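Local coordinates for probable TonB-dependent receptor (Pseudomonas aeruginosa, PDB 4K3F), which binds selenomethionine in its pocket and probably serves as a periplasmic methionine-binding lipoprotein of the NlpA family that delivers methionine to a transporter, at residues A[3-7]-A[210-215]. Residues are numbered along the deposited sequence; the frame is centred on the assembly and turned at random.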
# COMPACT_ATOMS: atom_id res chain seq x y z
N GLU A 3 -2.38 21.40 -19.64
CA GLU A 3 -2.10 20.01 -20.02
C GLU A 3 -3.01 19.09 -19.15
O GLU A 3 -3.02 19.21 -17.94
CB GLU A 3 -0.63 19.63 -19.79
CG GLU A 3 0.43 20.28 -20.71
CD GLU A 3 1.88 20.37 -20.18
OE1 GLU A 3 2.15 20.32 -18.95
OE2 GLU A 3 2.79 20.54 -21.02
N SER A 4 -3.75 18.20 -19.78
CA SER A 4 -4.54 17.20 -19.08
C SER A 4 -3.67 16.09 -18.49
O SER A 4 -2.79 15.57 -19.18
CB SER A 4 -5.51 16.54 -20.06
OG SER A 4 -6.30 15.56 -19.43
N LEU A 5 -3.98 15.65 -17.28
CA LEU A 5 -3.23 14.54 -16.65
C LEU A 5 -4.20 13.74 -15.83
O LEU A 5 -4.72 14.21 -14.85
CB LEU A 5 -2.07 15.06 -15.79
CG LEU A 5 -1.19 14.02 -15.12
CD1 LEU A 5 -0.53 13.15 -16.16
CD2 LEU A 5 -0.15 14.74 -14.27
N THR A 6 -4.50 12.52 -16.27
CA THR A 6 -5.50 11.72 -15.59
C THR A 6 -4.81 10.65 -14.72
O THR A 6 -3.91 9.98 -15.20
CB THR A 6 -6.46 11.05 -16.60
OG1 THR A 6 -5.70 10.32 -17.56
CG2 THR A 6 -7.31 12.10 -17.30
N VAL A 7 -5.23 10.51 -13.46
CA VAL A 7 -4.55 9.66 -12.47
C VAL A 7 -5.56 8.81 -11.70
O VAL A 7 -6.49 9.36 -11.08
CB VAL A 7 -3.73 10.50 -11.46
CG1 VAL A 7 -2.92 9.60 -10.55
CG2 VAL A 7 -2.78 11.42 -12.18
N ASP A 210 6.34 16.76 -19.49
CA ASP A 210 6.29 17.96 -18.66
C ASP A 210 5.27 17.83 -17.53
O ASP A 210 5.56 18.11 -16.37
CB ASP A 210 5.98 19.18 -19.53
CG ASP A 210 5.91 20.47 -18.73
OD1 ASP A 210 6.97 20.91 -18.29
OD2 ASP A 210 4.80 21.00 -18.51
N ALA A 211 4.06 17.42 -17.84
CA ALA A 211 3.00 17.35 -16.84
C ALA A 211 3.31 16.32 -15.78
O ALA A 211 3.10 16.56 -14.57
CB ALA A 211 1.68 16.99 -17.51
N MSE A 212 3.82 15.15 -16.22
CA MSE A 212 4.17 14.12 -15.26
C MSE A 212 5.24 14.61 -14.31
O MSE A 212 5.20 14.32 -13.09
CB MSE A 212 4.59 12.83 -15.96
CG MSE A 212 4.57 11.60 -15.05
SE MSE A 212 2.76 11.02 -14.55
CE MSE A 212 2.22 10.60 -16.39
N GLN A 213 6.23 15.33 -14.83
CA GLN A 213 7.31 15.81 -13.99
C GLN A 213 6.81 16.83 -12.98
O GLN A 213 7.29 16.84 -11.83
CB GLN A 213 8.42 16.47 -14.80
CG GLN A 213 9.23 15.54 -15.71
CD GLN A 213 10.30 16.31 -16.56
OE1 GLN A 213 10.21 17.53 -16.82
NE2 GLN A 213 11.32 15.59 -16.98
N LYS A 214 5.89 17.69 -13.41
CA LYS A 214 5.33 18.70 -12.48
C LYS A 214 4.57 17.98 -11.38
O LYS A 214 4.71 18.36 -10.23
CB LYS A 214 4.43 19.63 -13.24
CG LYS A 214 5.20 20.63 -14.08
CD LYS A 214 4.33 21.43 -15.00
CE LYS A 214 5.12 22.57 -15.65
NZ LYS A 214 4.29 23.13 -16.73
N LEU A 215 3.77 16.96 -11.71
CA LEU A 215 3.10 16.19 -10.65
C LEU A 215 4.07 15.56 -9.69
O LEU A 215 3.90 15.65 -8.47
CB LEU A 215 2.17 15.12 -11.22
CG LEU A 215 1.43 14.20 -10.21
CD1 LEU A 215 0.57 14.92 -9.19
CD2 LEU A 215 0.56 13.19 -10.94
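Leu5 and Leu215 meet methyl to methyl, CD2 to CD2 at 3.7 Å, in a clear example of how an amphipathic helix seats on the face of a β-sheet. The Leu5 side chain, which leaves the strand toward the helix, divides its two methyls between Met212 on one branch and Ala211 and Leu215 on the other. CD2 faces Leu215 and lies 3.7 Å from Ala211 O, while CD1 reaches the methyl end of selenomethionine Met212, CE, at 3.8 Å. That end is brought to the strand by bends at chi2 and chi3. Farther along the strand, Val7 CG2 adds a looser touch on Leu215 CD2 at 4.0 Å. Ala211 CB links this apolar part to the polar one, lying 3.7 Å from Glu3 OE1.

At the partly exposed end of the interface, Glu3 OE1 comes within 2.8 Å of Asp210 OD2, the side chains crossing nearly at right angles with carboxylate planes 63° apart; one of the acids probably holds a proton. Lys214 NZ donates a hydrogen bond to Asp210 OD2 on its syn lone pair (2.8 Å), as part of a salt bridge, and its positive charge probably offsets repulsion between the acids.

Strand 3-9, flanked by strands 30-36 and 54-59, receives helix 210-218 at an angle of 60° between the short segments. Leu215 also packs on helix 11-26, and Met212 on strand 198-202 of the same sheet.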